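Local coordinates for protein 7,8-dihydro-6-hydroxymethylpterin pyrophosphokinase-dihydropteroate synthase (Plasmodium falciparum, PDB 6JWY) that probably catalyses two successive steps of folate biosynthesis, pyrophosphorylating 6-hydroxymethyl-7,8-dihydropterin and then condensing the product with 4-aminobenzoate to give 7,8-dihydropteroate, at residues T542-L547 and F580-D585; F574-G579 and L602-S607. The protein carries 1 engineered substitution. All coordinates share one frame; numbering follows the deposited sequence.

Contact 1 (T542-L547 and F580-D585). With CKL (4-[(2-azanyl-4-oxidanylidene-7,8-dihydro-3~{H}-pteridin-6-yl)methylamino]-~{N}-(5,6-dimethoxypyrimidin-4-yl)benzenesulfonamide), chain C.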
loop_
_atom_site.group_PDB
_atom_site.type_symbol
_atom_site.label_atom_id
_atom_site.label_comp_id
_atom_site.label_asym_id
_atom_site.label_seq_id
_atom_site.Cartn_x
_atom_site.Cartn_y
_atom_site.Cartn_z
ATOM N N THR A 542 -8.074 20.197 22.448
ATOM C CA THR A 542 -8.158 18.944 21.718
ATOM C C THR A 542 -9.431 18.906 20.877
ATOM O O THR A 542 -9.886 17.848 20.463
ATOM C CB THR A 542 -7.969 17.777 22.700
ATOM O OG1 THR A 542 -6.992 16.937 22.104
ATOM C CG2 THR A 542 -9.228 17.011 23.047
ATOM N N ASN A 543 -9.982 20.078 20.589
ATOM C CA ASN A 543 -11.292 20.114 19.980
ATOM C C ASN A 543 -11.165 20.664 18.572
ATOM O O ASN A 543 -10.660 21.762 18.373
ATOM C CB ASN A 543 -12.260 20.969 20.798
ATOM C CG ASN A 543 -13.637 20.346 20.848
ATOM O OD1 ASN A 543 -14.505 20.691 20.041
ATOM N ND2 ASN A 543 -13.826 19.398 21.759
ATOM N N TYR A 544 -11.643 19.891 17.595
ATOM C CA TYR A 544 -11.542 20.279 16.197
ATOM C C TYR A 544 -12.876 20.016 15.526
ATOM O O TYR A 544 -13.539 19.039 15.847
ATOM C CB TYR A 544 -10.501 19.418 15.464
ATOM C CG TYR A 544 -9.091 19.554 15.990
ATOM C CD1 TYR A 544 -8.662 18.835 17.090
ATOM C CD2 TYR A 544 -8.195 20.421 15.394
ATOM C CE1 TYR A 544 -7.363 18.968 17.556
ATOM C CE2 TYR A 544 -6.893 20.548 15.842
ATOM C CZ TYR A 544 -6.474 19.825 16.935
ATOM O OH TYR A 544 -5.197 19.970 17.402
ATOM N N ASP A 545 -13.230 20.876 14.572
ATOM C CA ASP A 545 -14.431 20.694 13.786
ATOM C C ASP A 545 -14.213 19.657 12.692
ATOM O O ASP A 545 -15.126 18.906 12.378
ATOM C CB ASP A 545 -14.883 22.017 13.171
ATOM C CG ASP A 545 -15.337 23.020 14.219
ATOM O OD1 ASP A 545 -15.440 22.632 15.424
ATOM O OD2 ASP A 545 -15.560 24.196 13.838
ATOM N N ASN A 546 -13.035 19.689 12.055
ATOM C CA ASN A 546 -12.680 18.787 10.973
ATOM C C ASN A 546 -11.171 18.572 11.067
ATOM O O ASN A 546 -10.402 19.112 10.267
ATOM C CB ASN A 546 -13.178 19.330 9.631
ATOM C CG ASN A 546 -13.006 18.395 8.445
ATOM O OD1 ASN A 546 -12.456 17.295 8.564
ATOM N ND2 ASN A 546 -13.449 18.840 7.273
ATOM N N LEU A 547 -10.777 17.803 12.091
ATOM C CA LEU A 547 -9.402 17.521 12.466
ATOM C C LEU A 547 -8.492 17.529 11.244
ATOM O O LEU A 547 -7.530 18.298 11.193
ATOM C CB LEU A 547 -9.348 16.156 13.159
ATOM C CG LEU A 547 -7.957 15.618 13.512
ATOM C CD1 LEU A 547 -7.345 16.371 14.686
ATOM C CD2 LEU A 547 -8.014 14.140 13.859
ATOM N N PHE A 580 0.554 16.289 19.507
ATOM C CA PHE A 580 0.537 17.642 20.053
ATOM C C PHE A 580 -0.849 18.276 19.893
ATOM O O PHE A 580 -1.229 18.694 18.798
ATOM C CB PHE A 580 1.447 18.561 19.252
ATOM C CG PHE A 580 2.934 18.426 19.430
ATOM C CD1 PHE A 580 3.608 19.258 20.320
ATOM C CD2 PHE A 580 3.663 17.530 18.647
ATOM C CE1 PHE A 580 4.985 19.203 20.424
ATOM C CE2 PHE A 580 5.044 17.458 18.768
ATOM C CZ PHE A 580 5.701 18.303 19.650
ATOM N N ALA A 581 -1.583 18.405 21.005
ATOM C CA ALA A 581 -2.943 18.917 20.957
ATOM C C ALA A 581 -3.787 17.973 20.112
ATOM O O ALA A 581 -4.620 18.411 19.303
ATOM C CB ALA A 581 -2.972 20.327 20.417
ATOM N N LYS A 582 -3.525 16.672 20.317
ATOM C CA LYS A 582 -4.243 15.600 19.650
ATOM C C LYS A 582 -4.424 14.471 20.664
ATOM O O LYS A 582 -3.451 13.985 21.233
ATOM C CB LYS A 582 -3.387 15.109 18.472
ATOM C CG LYS A 582 -3.742 15.621 17.083
ATOM C CD LYS A 582 -3.199 16.986 16.673
ATOM C CE LYS A 582 -1.752 16.970 16.238
ATOM N NZ LYS A 582 -1.298 18.304 15.780
ATOM N N LYS A 583 -5.663 14.037 20.895
ATOM C CA LYS A 583 -5.864 12.757 21.567
ATOM C C LYS A 583 -5.263 11.630 20.707
ATOM O O LYS A 583 -5.157 11.750 19.485
ATOM C CB LYS A 583 -7.364 12.502 21.768
ATOM C CG LYS A 583 -8.118 13.480 22.665
ATOM C CD LYS A 583 -7.431 13.747 23.984
ATOM C CE LYS A 583 -8.392 14.102 25.105
ATOM N NZ LYS A 583 -7.690 14.670 26.284
ATOM N N HIS A 584 -4.896 10.516 21.338
ATOM C CA HIS A 584 -4.428 9.319 20.654
ATOM C C HIS A 584 -5.269 8.966 19.423
ATOM O O HIS A 584 -4.721 8.732 18.344
ATOM C CB HIS A 584 -4.333 8.157 21.642
ATOM C CG HIS A 584 -3.458 8.485 22.804
ATOM N ND1 HIS A 584 -2.549 9.527 22.766
ATOM C CD2 HIS A 584 -3.326 7.920 24.018
ATOM C CE1 HIS A 584 -1.907 9.596 23.912
ATOM N NE2 HIS A 584 -2.351 8.608 24.689
ATOM N N ASP A 585 -6.598 8.931 19.581
ATOM C CA ASP A 585 -7.491 8.547 18.497
ATOM C C ASP A 585 -7.281 9.510 17.339
ATOM O O ASP A 585 -7.359 9.107 16.181
ATOM C CB ASP A 585 -8.963 8.645 18.905
ATOM C CG ASP A 585 -9.597 7.357 19.406
ATOM O OD1 ASP A 585 -8.850 6.370 19.654
ATOM O OD2 ASP A 585 -10.851 7.342 19.547
HETATM C C2 CKL C . 8.731 17.673 14.454
HETATM C C4 CKL C . 7.450 16.080 15.642
HETATM C C5 CKL C . 8.247 16.278 16.861
HETATM C C6 CKL C . 9.316 17.282 16.714
HETATM O O24 CKL C . 2.418 12.199 23.175
HETATM S S21 CKL C . 3.762 12.019 23.683
HETATM O O23 CKL C . 4.069 10.637 23.501
HETATM N N22 CKL C . 4.014 12.302 25.263
HETATM C C25 CKL C . 3.137 12.882 26.121
HETATM C C30 CKL C . 3.491 12.994 27.460
HETATM O O31 CKL C . 4.705 12.533 27.910
HETATM C C32 CKL C . 5.815 13.424 28.058
HETATM C C29 CKL C . 2.587 13.565 28.341
HETATM O O33 CKL C . 2.905 13.684 29.676
HETATM C C34 CKL C . 1.940 13.437 30.713
HETATM N N28 CKL C . 1.395 14.010 27.866
HETATM C C27 CKL C . 1.071 13.896 26.565
HETATM N N26 CKL C . 1.925 13.335 25.697
HETATM C C18 CKL C . 4.770 13.052 22.972
HETATM C C17 CKL C . 6.138 12.777 23.012
HETATM C C16 CKL C . 7.025 13.663 22.415
HETATM C C19 CKL C . 4.299 14.227 22.361
HETATM C C20 CKL C . 5.197 15.111 21.762
HETATM C C15 CKL C . 6.567 14.815 21.769
HETATM N N14 CKL C . 7.456 15.674 21.161
HETATM C C13 CKL C . 8.754 15.347 20.553
HETATM C C8 CKL C . 8.831 15.938 19.150
HETATM C C9 CKL C . 9.922 16.935 19.040
HETATM N N10 CKL C . 10.080 17.557 17.764
HETATM N N1 CKL C . 9.533 17.928 15.522
HETATM N N7 CKL C . 8.032 15.624 18.056
HETATM O O12 CKL C . 6.518 15.244 15.642
HETATM N N3 CKL C . 7.724 16.791 14.527
HETATM N N11 CKL C . 8.912 18.347 13.303
#

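Contact 2 (F574-G579 and L602-S607). With CKL (4-[(2-azanyl-4-oxidanylidene-7,8-dihydro-3~{H}-pteridin-6-yl)methylamino]-~{N}-(5,6-dimethoxypyrimidin-4-yl)benzenesulfonamide), chain C.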
loop_
_atom_site.group_PDB
_atom_site.type_symbol
_atom_site.label_atom_id
_atom_site.label_comp_id
_atom_site.label_asym_id
_atom_site.label_seq_id
_atom_site.Cartn_x
_atom_site.Cartn_y
_atom_site.Cartn_z
ATOM N N PHE A 574 5.804 19.874 5.537
ATOM C CA PHE A 574 4.584 19.850 6.333
ATOM C C PHE A 574 4.710 18.745 7.382
ATOM O O PHE A 574 5.167 17.627 7.085
ATOM C CB PHE A 574 3.371 19.469 5.476
ATOM C CG PHE A 574 2.868 20.492 4.493
ATOM C CD1 PHE A 574 3.657 20.919 3.416
ATOM C CD2 PHE A 574 1.575 20.987 4.594
ATOM C CE1 PHE A 574 3.192 21.862 2.501
ATOM C CE2 PHE A 574 1.113 21.943 3.706
ATOM C CZ PHE A 574 1.916 22.380 2.665
ATOM N N ASP A 575 4.224 19.046 8.592
ATOM C CA ASP A 575 4.205 18.069 9.662
ATOM C C ASP A 575 2.933 18.297 10.466
ATOM O O ASP A 575 2.714 19.377 11.000
ATOM C CB ASP A 575 5.519 18.100 10.454
ATOM C CG ASP A 575 5.617 17.071 11.582
ATOM O OD1 ASP A 575 4.594 16.364 11.850
ATOM O OD2 ASP A 575 6.713 17.012 12.235
ATOM N N ILE A 576 2.096 17.259 10.526
ATOM C CA ILE A 576 0.812 17.290 11.208
ATOM C C ILE A 576 0.986 17.310 12.724
ATOM O O ILE A 576 -0.019 17.382 13.425
ATOM C CB ILE A 576 0.043 16.010 10.843
ATOM C CG1 ILE A 576 0.809 14.792 11.383
ATOM C CG2 ILE A 576 -0.178 15.970 9.333
ATOM C CD1 ILE A 576 0.397 13.443 10.819
ATOM N N GLY A 577 2.203 17.100 13.234
ATOM C CA GLY A 577 2.442 17.167 14.668
ATOM C C GLY A 577 1.705 16.100 15.481
ATOM O O GLY A 577 0.895 16.416 16.343
ATOM N N LEU A 578 2.033 14.824 15.265
ATOM C CA LEU A 578 1.356 13.770 15.999
ATOM C C LEU A 578 1.590 13.964 17.499
ATOM O O LEU A 578 2.699 14.302 17.919
ATOM C CB LEU A 578 1.934 12.432 15.528
ATOM C CG LEU A 578 1.603 12.024 14.095
ATOM C CD1 LEU A 578 2.250 10.691 13.793
ATOM C CD2 LEU A 578 0.097 11.951 13.871
ATOM N N GLY A 579 0.558 13.726 18.308
ATOM C CA GLY A 579 0.697 13.824 19.754
ATOM C C GLY A 579 0.733 15.247 20.327
ATOM O O GLY A 579 0.948 15.411 21.523
ATOM N N LEU A 602 6.237 15.739 3.046
ATOM C CA LEU A 602 5.646 15.384 4.332
ATOM C C LEU A 602 6.717 14.863 5.291
ATOM O O LEU A 602 7.543 14.010 4.946
ATOM C CB LEU A 602 4.502 14.379 4.145
ATOM C CG LEU A 602 3.798 13.856 5.408
ATOM C CD1 LEU A 602 3.080 14.956 6.216
ATOM C CD2 LEU A 602 2.791 12.746 5.074
ATOM N N PHE A 603 6.710 15.427 6.503
ATOM C CA PHE A 603 7.631 15.067 7.565
ATOM C C PHE A 603 6.745 14.591 8.717
ATOM O O PHE A 603 5.776 15.271 9.048
ATOM C CB PHE A 603 8.460 16.318 7.872
ATOM C CG PHE A 603 9.513 16.220 8.941
ATOM C CD1 PHE A 603 9.170 16.102 10.281
ATOM C CD2 PHE A 603 10.860 16.322 8.614
ATOM C CE1 PHE A 603 10.150 16.067 11.268
ATOM C CE2 PHE A 603 11.839 16.279 9.602
ATOM C CZ PHE A 603 11.487 16.132 10.932
ATOM N N ILE A 604 6.987 13.402 9.281
ATOM C CA ILE A 604 6.224 13.050 10.477
ATOM C C ILE A 604 7.167 12.561 11.571
ATOM O O ILE A 604 8.253 12.054 11.306
ATOM C CB ILE A 604 5.069 12.046 10.230
ATOM C CG1 ILE A 604 5.574 10.636 9.933
ATOM C CG2 ILE A 604 4.109 12.505 9.142
ATOM C CD1 ILE A 604 4.465 9.649 9.685
ATOM N N GLY A 605 6.723 12.715 12.816
ATOM C CA GLY A 605 7.431 12.136 13.939
ATOM C C GLY A 605 6.459 11.410 14.860
ATOM O O GLY A 605 5.690 12.041 15.574
ATOM N N TYR A 606 6.511 10.081 14.828
ATOM C CA TYR A 606 5.597 9.260 15.598
ATOM C C TYR A 606 6.387 8.607 16.716
ATOM O O TYR A 606 5.804 8.030 17.636
ATOM C CB TYR A 606 5.001 8.157 14.722
ATOM C CG TYR A 606 6.017 7.351 13.943
ATOM C CD1 TYR A 606 6.768 6.354 14.570
ATOM C CD2 TYR A 606 6.203 7.555 12.573
ATOM C CE1 TYR A 606 7.691 5.602 13.863
ATOM C CE2 TYR A 606 7.125 6.802 11.854
ATOM C CZ TYR A 606 7.865 5.820 12.505
ATOM O OH TYR A 606 8.787 5.067 11.833
ATOM N N SER A 607 7.719 8.707 16.615
ATOM C CA SER A 607 8.575 7.755 17.297
ATOM C C SER A 607 8.399 7.847 18.810
ATOM O O SER A 607 8.731 8.854 19.429
ATOM C CB SER A 607 9.998 7.952 16.878
ATOM O OG SER A 607 10.861 7.109 17.622
HETATM C C2 CKL C . 8.731 17.673 14.454
HETATM C C4 CKL C . 7.450 16.080 15.642
HETATM C C5 CKL C . 8.247 16.278 16.861
HETATM C C6 CKL C . 9.316 17.282 16.714
HETATM O O24 CKL C . 2.418 12.199 23.175
HETATM S S21 CKL C . 3.762 12.019 23.683
HETATM O O23 CKL C . 4.069 10.637 23.501
HETATM N N22 CKL C . 4.014 12.302 25.263
HETATM C C25 CKL C . 3.137 12.882 26.121
HETATM C C30 CKL C . 3.491 12.994 27.460
HETATM O O31 CKL C . 4.705 12.533 27.910
HETATM C C32 CKL C . 5.815 13.424 28.058
HETATM C C29 CKL C . 2.587 13.565 28.341
HETATM O O33 CKL C . 2.905 13.684 29.676
HETATM C C34 CKL C . 1.940 13.437 30.713
HETATM N N28 CKL C . 1.395 14.010 27.866
HETATM C C27 CKL C . 1.071 13.896 26.565
HETATM N N26 CKL C . 1.925 13.335 25.697
HETATM C C18 CKL C . 4.770 13.052 22.972
HETATM C C17 CKL C . 6.138 12.777 23.012
HETATM C C16 CKL C . 7.025 13.663 22.415
HETATM C C19 CKL C . 4.299 14.227 22.361
HETATM C C20 CKL C . 5.197 15.111 21.762
HETATM C C15 CKL C . 6.567 14.815 21.769
HETATM N N14 CKL C . 7.456 15.674 21.161
HETATM C C13 CKL C . 8.754 15.347 20.553
HETATM C C8 CKL C . 8.831 15.938 19.150
HETATM C C9 CKL C . 9.922 16.935 19.040
HETATM N N10 CKL C . 10.080 17.557 17.764
HETATM N N1 CKL C . 9.533 17.928 15.522
HETATM N N7 CKL C . 8.032 15.624 18.056
HETATM O O12 CKL C . 6.518 15.244 15.642
HETATM N N3 CKL C . 7.724 16.791 14.527
HETATM N N11 CKL C . 8.912 18.347 13.303
HETATM O O HOH W 1 4.448 14.630 13.853
#

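Contact 1 (T542-L547 and F580-D585)
The Y544 ring turns its hydroxyl edge to A581 O, while L547 CD1 rests against one face, 3.7 Å above the plane and displaced toward the rim. R532 adds a cation-pi contact to the same ring. Next to A581, F580 faces the bound pterin-sulfonamide CKL: C20 of the ligand's benzene ring lies over one face of F580, offset toward the rim, and the pterin N7 comes to its edge. Both segments lie in loops at the C-terminal ends of strands of the TIM-barrel dihydropteroate synthase domain, the end where these enzymes bind their substrates. The Y544 hydroxyl donates to A581 O at 2.5 Å, approaching somewhat out of the carbonyl plane. CG of Y544 is anti to the carbonyl carbon (chi1 -62°), which lays the ring out toward the 580-585 loop. K582 bends at chi2 and chi3, passing CD within 3.7 Å of Y544 OH and returning NZ in a weak bond to F580 O; its stronger partner is H530 ND1. At the exposed N-cap of helix 584-592, K583 crosses T542 at about a right angle, with T542 CG2 3.7 Å from K583 CE.

Contact 2 (F574-G579 and L602-S607)
Backbone meets backbone where F574 O accepts from F603 N at 2.7 Å, an N-H...O angle of 166° in the parallel pairing that closes the TIM barrel between strands 572-575 and 603-604. This end is packed closely. L602 CD1 lies 3.5 Å from F574 O, and the F603 ring presents its edge to D575 OD2. Beyond it the chains separate and the contact loosens, though it stays buried, bordered by a water and the ligand: I576 and I604 lie side by side with only CD1 and CG2 approaching, L578 CD1 rests on Y606 CB, and the water bridges the two backbones. L578 N and G605 N both donate to this water, which also lies 2.7 Å from D575 OD1 and 2.8 Å from CKL O12. D575 extends with CG anti to the backbone N (chi1 -178°), carrying its carboxylate in among these groups. OD1 accepts from G577 N at 2.9 Å, from above the carboxylate plane, making an Asx turn that limits its rotation. OD2 then receives CKL N3 at 2.5 Å and CKL N11 at 2.8 Å. The division of labour implies pterin recognition: one carboxylate oxygen is tied to protein and water, and the other reads the ligand's ring N-H and amino group.

Along the chain, segment 542-547 comes first, leading from the loop after strand 525-529 into helix 547-564. Segment 574-579 begins on the end of strand 572-575 and continues directly into 580-585, where contact 1 closes its loop back to 542-547. Helix 584-592 then leads on to 602-607, and contact 2 closes back to 574-579. The two loops therefore cross rather than nest. Contact 1 joins two successive loops on the ligand side of the barrel, whereas contact 2 brings together the two ends of the eight-stranded sheet. They meet where K582 NZ lies 2.8 Å from I576 O, a probable hydrogen bond, and both border CKL.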